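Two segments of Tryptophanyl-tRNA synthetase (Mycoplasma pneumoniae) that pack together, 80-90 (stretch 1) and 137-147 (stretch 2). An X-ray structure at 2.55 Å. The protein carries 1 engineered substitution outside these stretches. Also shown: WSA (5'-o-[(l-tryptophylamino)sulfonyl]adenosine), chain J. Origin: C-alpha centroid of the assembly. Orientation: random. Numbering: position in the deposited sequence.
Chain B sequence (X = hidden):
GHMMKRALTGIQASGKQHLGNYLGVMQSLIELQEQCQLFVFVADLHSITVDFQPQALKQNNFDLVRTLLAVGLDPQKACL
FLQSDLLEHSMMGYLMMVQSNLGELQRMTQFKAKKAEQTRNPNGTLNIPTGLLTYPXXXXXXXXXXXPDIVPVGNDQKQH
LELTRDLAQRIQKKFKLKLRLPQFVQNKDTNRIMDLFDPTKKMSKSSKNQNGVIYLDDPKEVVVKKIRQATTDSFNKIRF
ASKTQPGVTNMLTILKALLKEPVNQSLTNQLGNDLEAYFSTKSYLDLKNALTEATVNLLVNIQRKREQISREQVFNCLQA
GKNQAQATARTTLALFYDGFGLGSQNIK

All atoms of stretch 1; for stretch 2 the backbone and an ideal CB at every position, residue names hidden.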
# COMPACT_ATOMS: atom_id res chain seq x y z
N LEU B 80 9.14 -5.21 20.92
CA LEU B 80 7.70 -5.31 20.69
C LEU B 80 7.16 -3.96 20.22
O LEU B 80 7.22 -2.98 20.96
CB LEU B 80 7.00 -5.75 21.98
CG LEU B 80 5.47 -5.71 22.05
CD1 LEU B 80 4.84 -6.64 21.01
CD2 LEU B 80 5.04 -6.12 23.47
N PHE B 81 6.64 -3.91 19.00
CA PHE B 81 6.14 -2.65 18.46
C PHE B 81 4.78 -2.73 17.78
O PHE B 81 4.24 -3.82 17.60
CB PHE B 81 7.17 -2.07 17.49
CG PHE B 81 7.38 -2.89 16.24
CD1 PHE B 81 6.85 -2.48 15.02
CD2 PHE B 81 8.17 -4.04 16.27
CE1 PHE B 81 7.12 -3.18 13.84
CE2 PHE B 81 8.45 -4.75 15.10
CZ PHE B 81 7.93 -4.32 13.88
N LEU B 82 4.23 -1.57 17.41
CA LEU B 82 2.94 -1.51 16.73
C LEU B 82 3.21 -1.17 15.27
O LEU B 82 3.70 -0.09 14.96
CB LEU B 82 2.04 -0.44 17.35
CG LEU B 82 0.66 -0.34 16.69
CD1 LEU B 82 -0.12 -1.59 17.07
CD2 LEU B 82 -0.09 0.91 17.13
N GLN B 83 2.90 -2.12 14.39
CA GLN B 83 3.11 -1.97 12.95
C GLN B 83 2.81 -0.58 12.39
O GLN B 83 3.63 -0.00 11.67
CB GLN B 83 2.28 -3.03 12.21
CG GLN B 83 2.44 -3.03 10.70
CD GLN B 83 1.60 -4.11 10.03
OE1 GLN B 83 0.57 -4.51 10.56
NE2 GLN B 83 2.04 -4.58 8.87
N SER B 84 1.66 -0.03 12.72
CA SER B 84 1.28 1.29 12.22
C SER B 84 2.19 2.43 12.70
O SER B 84 2.14 3.53 12.13
CB SER B 84 -0.18 1.60 12.59
OG SER B 84 -0.35 1.78 13.99
N ASP B 85 2.99 2.20 13.74
CA ASP B 85 3.88 3.26 14.25
C ASP B 85 5.04 3.50 13.29
O ASP B 85 5.75 4.50 13.42
CB ASP B 85 4.44 2.90 15.63
CG ASP B 85 3.54 3.36 16.77
OD1 ASP B 85 3.69 2.83 17.89
OD2 ASP B 85 2.69 4.25 16.55
N LEU B 86 5.24 2.57 12.36
CA LEU B 86 6.31 2.69 11.38
C LEU B 86 5.84 2.83 9.93
O LEU B 86 5.43 1.87 9.29
CB LEU B 86 7.25 1.48 11.47
CG LEU B 86 8.18 1.39 12.68
CD1 LEU B 86 7.36 1.19 13.94
CD2 LEU B 86 9.16 0.23 12.48
N LEU B 87 5.92 4.04 9.39
CA LEU B 87 5.55 4.26 8.00
C LEU B 87 6.38 3.34 7.08
O LEU B 87 5.99 3.09 5.94
CB LEU B 87 5.78 5.72 7.62
CG LEU B 87 4.65 6.72 7.88
CD1 LEU B 87 3.71 6.20 8.95
CD2 LEU B 87 5.25 8.04 8.28
N GLU B 88 7.52 2.86 7.58
CA GLU B 88 8.38 1.99 6.78
C GLU B 88 7.65 0.73 6.36
O GLU B 88 7.97 0.13 5.34
CB GLU B 88 9.65 1.57 7.55
CG GLU B 88 10.74 2.64 7.67
CD GLU B 88 10.39 3.69 8.70
OE1 GLU B 88 11.19 4.63 8.90
OE2 GLU B 88 9.32 3.56 9.32
N HIS B 89 6.66 0.32 7.14
CA HIS B 89 5.90 -0.87 6.81
C HIS B 89 5.03 -0.66 5.58
O HIS B 89 5.06 -1.47 4.66
CB HIS B 89 5.08 -1.32 8.02
CG HIS B 89 5.88 -2.10 9.01
ND1 HIS B 89 6.03 -3.47 8.92
CD2 HIS B 89 6.67 -1.71 10.03
CE1 HIS B 89 6.87 -3.88 9.85
NE2 HIS B 89 7.28 -2.83 10.54
N SER B 90 4.29 0.44 5.55
CA SER B 90 3.44 0.72 4.40
C SER B 90 4.29 0.87 3.15
O SER B 90 3.91 0.40 2.07
CB SER B 90 2.64 2.01 4.63
OG SER B 90 3.48 3.16 4.63
N UNK B 137 1.19 -9.29 0.61
CA UNK B 137 2.37 -8.60 0.10
C UNK B 137 2.88 -7.69 1.23
O UNK B 137 4.08 -7.42 1.34
CB UNK B 137 2.05 -7.80 -1.17
N UNK B 138 1.95 -7.23 2.06
CA UNK B 138 2.28 -6.39 3.20
C UNK B 138 3.11 -7.28 4.13
O UNK B 138 4.11 -6.86 4.69
CB UNK B 138 1.03 -5.83 3.89
N UNK B 139 2.67 -8.53 4.27
CA UNK B 139 3.35 -9.48 5.13
C UNK B 139 4.78 -9.68 4.67
O UNK B 139 5.71 -9.59 5.46
CB UNK B 139 2.61 -10.82 5.15
N UNK B 140 4.94 -9.94 3.38
CA UNK B 140 6.25 -10.15 2.79
C UNK B 140 7.15 -8.98 3.17
O UNK B 140 8.31 -9.16 3.55
CB UNK B 140 6.15 -10.30 1.27
N UNK B 141 6.60 -7.77 3.09
CA UNK B 141 7.36 -6.59 3.44
C UNK B 141 7.67 -6.52 4.92
O UNK B 141 8.79 -6.15 5.30
CB UNK B 141 6.60 -5.33 3.01
N UNK B 142 6.70 -6.87 5.76
CA UNK B 142 6.92 -6.84 7.21
C UNK B 142 8.11 -7.73 7.54
O UNK B 142 8.92 -7.40 8.40
CB UNK B 142 5.67 -7.29 7.97
N UNK B 143 8.21 -8.85 6.84
CA UNK B 143 9.30 -9.80 7.06
C UNK B 143 10.63 -9.20 6.60
O UNK B 143 11.54 -8.99 7.39
CB UNK B 143 9.03 -11.11 6.32
N UNK B 144 10.71 -8.93 5.30
CA UNK B 144 11.92 -8.39 4.69
C UNK B 144 12.49 -7.09 5.25
O UNK B 144 13.66 -6.78 5.02
CB UNK B 144 11.64 -8.17 3.20
N UNK B 145 11.68 -6.33 5.97
CA UNK B 145 12.15 -5.07 6.54
C UNK B 145 13.20 -5.33 7.62
O UNK B 145 14.08 -4.50 7.86
CB UNK B 145 10.98 -4.27 7.12
N UNK B 146 13.09 -6.48 8.28
CA UNK B 146 14.02 -6.83 9.35
C UNK B 146 15.01 -7.92 8.95
O UNK B 146 15.83 -8.34 9.77
CB UNK B 146 13.24 -7.28 10.58
N UNK B 147 14.93 -8.37 7.70
CA UNK B 147 15.84 -9.39 7.18
C UNK B 147 16.11 -10.49 8.20
O UNK B 147 17.25 -10.85 8.44
CB UNK B 147 17.16 -8.75 6.75
CD2 WSA J . 2.62 -11.81 10.33
CE3 WSA J . 3.13 -12.91 11.00
CZ3 WSA J . 4.47 -13.23 10.88
CH2 WSA J . 5.31 -12.45 10.09
CZ2 WSA J . 4.80 -11.34 9.42
CE2 WSA J . 3.45 -11.03 9.54
N11 WSA J . 2.71 -10.04 9.04
CD1 WSA J . 1.46 -10.16 9.48
CG WSA J . 1.36 -11.22 10.27
CB WSA J . 0.10 -11.70 10.99
CA WSA J . -0.32 -13.09 10.52
NH3 WSA J . -0.55 -13.10 9.07
C WSA J . -1.62 -13.48 11.24
O WSA J . -2.69 -13.01 10.89
NS WSA J . -1.51 -14.33 12.26
S WSA J . -2.81 -14.22 13.23
O1S WSA J . -2.93 -12.83 13.78
O2S WSA J . -4.06 -14.54 12.45
O5' WSA J . -2.61 -15.17 14.28
C5' WSA J . -1.38 -15.11 15.02
C4' WSA J . -0.56 -16.40 15.00
O4' WSA J . -1.35 -17.49 15.48
C3' WSA J . -0.07 -16.79 13.60
O3' WSA J . 1.25 -17.33 13.69
C2' WSA J . -1.05 -17.90 13.23
O2' WSA J . -0.44 -18.79 12.29
C1' WSA J . -1.14 -18.60 14.59
N9 WSA J . -2.32 -19.50 14.62
C8 WSA J . -3.56 -19.14 14.32
N7 WSA J . -4.39 -20.17 14.51
C5 WSA J . -3.66 -21.19 14.95
C4 WSA J . -2.34 -20.77 15.01
N3 WSA J . -1.39 -21.63 15.42
C2 WSA J . -1.71 -22.86 15.77
N1 WSA J . -2.96 -23.30 15.72
C6 WSA J . -3.95 -22.49 15.32
N6 WSA J . -5.21 -22.93 15.29

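Position 137 is helical, and its CB has nothing of stretch 1 within 5.5 Å. Stretch 1 sets no preference here. The residue is Ala137.

At position 138 CA-to-CB points sideways, and the ideal CB lies 5.2 Å from Gln83 NE2. A medium or long side chain could bend back. The residue is Leu138. Its CD1 comes to 3.7 Å from Gln83 NE2, and its CD2 lies 3.7 Å from His89 O.

Position 139 points away from stretch 1, but on the side of the ligand's indole. An apolar chain would suit that ring. The residue is Met139, whose CG is 3.3 Å from WSA N11.

Position 140 is out of reach of stretch 1, which leaves the choice open. The residue is Ala140.

Position 141 points toward stretch 1, with the ideal CB 4.5 Å from His89 O. A small residue would fit easily. The residue is Gly141, so no side chain enters this space.

At position 142 CA-to-CB points sideways, but two nitrogens of stretch 1 are within reach. The ideal CB is 4.0 Å from His89 ND1 and 4.6 Å from Gln83 NE2, and the indole nitrogen of WSA, N11, lies on the same side. A short acceptor is called for: Asp or Asn would do, and Asp could take several donors at once. The residue is Asp142, chi1 m. OD1 accepts from His89 ND1 at 2.7 Å and, weakly, from Gln83 NE2 at 2.8 Å. OD2 accepts from WSA N11 at 3.3 Å, so one carboxylate joins stretch 1 to the tryptophanyl group.

Position 143 points away and position 144 is out of reach, so stretch 1 restricts neither and many side chains would do. The residues are Ile143 and Leu144.

Position 145 points toward stretch 1, with its ideal CB 5.0 Å from His89 CE1. The imidazole face is within range of an apolar chain of medium length; Leu, Ile or Met could cover it. The residue is Leu145. Its CD1 sits 3.7 Å from the centroid of the His89 ring, almost on the ring normal, and 4.0 Å from Glu88 CB.

Position 146 points toward stretch 1, with nothing of stretch 1 within 5.5 Å of its ideal CB. A long side chain is needed to reach His89 NE2 and Phe81; Tyr is a natural candidate. The residue is Tyr146. Its OH and His89 NE2 form a 2.9 Å hydrogen bond in which either could donate. Tyr146 CZ meets Phe81 CZ at 3.5 Å, and the two rings lie obliquely.

Position 147 has positive phi and no contact. Gly or Asn would be comfortable with that backbone. The residue is Gln147.

Stretch 2 137-147: ALMAGDILLYQ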
# COMPACT_ATOMS: atom_id res chain seq x y z
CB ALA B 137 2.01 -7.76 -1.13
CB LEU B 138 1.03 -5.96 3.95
CG LEU B 138 0.99 -4.54 4.55
CD1 LEU B 138 0.06 -4.55 5.75
CD2 LEU B 138 2.38 -4.07 4.94
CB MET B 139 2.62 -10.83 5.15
CG MET B 139 3.12 -11.74 6.27
SD MET B 139 2.04 -13.13 6.64
CE MET B 139 3.20 -14.21 7.36
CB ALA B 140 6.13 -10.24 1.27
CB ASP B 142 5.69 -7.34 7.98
CG ASP B 142 4.43 -6.53 7.70
OD1 ASP B 142 4.49 -5.28 7.63
OD2 ASP B 142 3.36 -7.16 7.57
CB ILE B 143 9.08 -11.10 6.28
CG1 ILE B 143 7.75 -11.74 6.67
CG2 ILE B 143 10.22 -12.06 6.55
CD1 ILE B 143 7.32 -12.86 5.73
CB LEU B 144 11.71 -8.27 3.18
CG LEU B 144 11.92 -9.54 2.33
CD1 LEU B 144 12.38 -10.69 3.20
CD2 LEU B 144 10.64 -9.89 1.62
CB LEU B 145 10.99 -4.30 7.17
CG LEU B 145 10.55 -2.99 6.54
CD1 LEU B 145 9.38 -2.41 7.35
CD2 LEU B 145 11.72 -2.02 6.48
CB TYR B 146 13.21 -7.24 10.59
CG TYR B 146 12.28 -6.14 11.04
CD1 TYR B 146 12.74 -5.08 11.81
CD2 TYR B 146 10.96 -6.09 10.57
CE1 TYR B 146 11.92 -3.98 12.11
CE2 TYR B 146 10.13 -5.01 10.86
CZ TYR B 146 10.62 -3.95 11.62
OH TYR B 146 9.82 -2.86 11.86
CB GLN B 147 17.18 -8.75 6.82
CG GLN B 147 17.16 -7.86 5.59
CD GLN B 147 16.81 -8.63 4.34
OE1 GLN B 147 15.73 -8.45 3.77
NE2 GLN B 147 17.71 -9.50 3.90
O HOH W 1 5.72 -4.01 5.18
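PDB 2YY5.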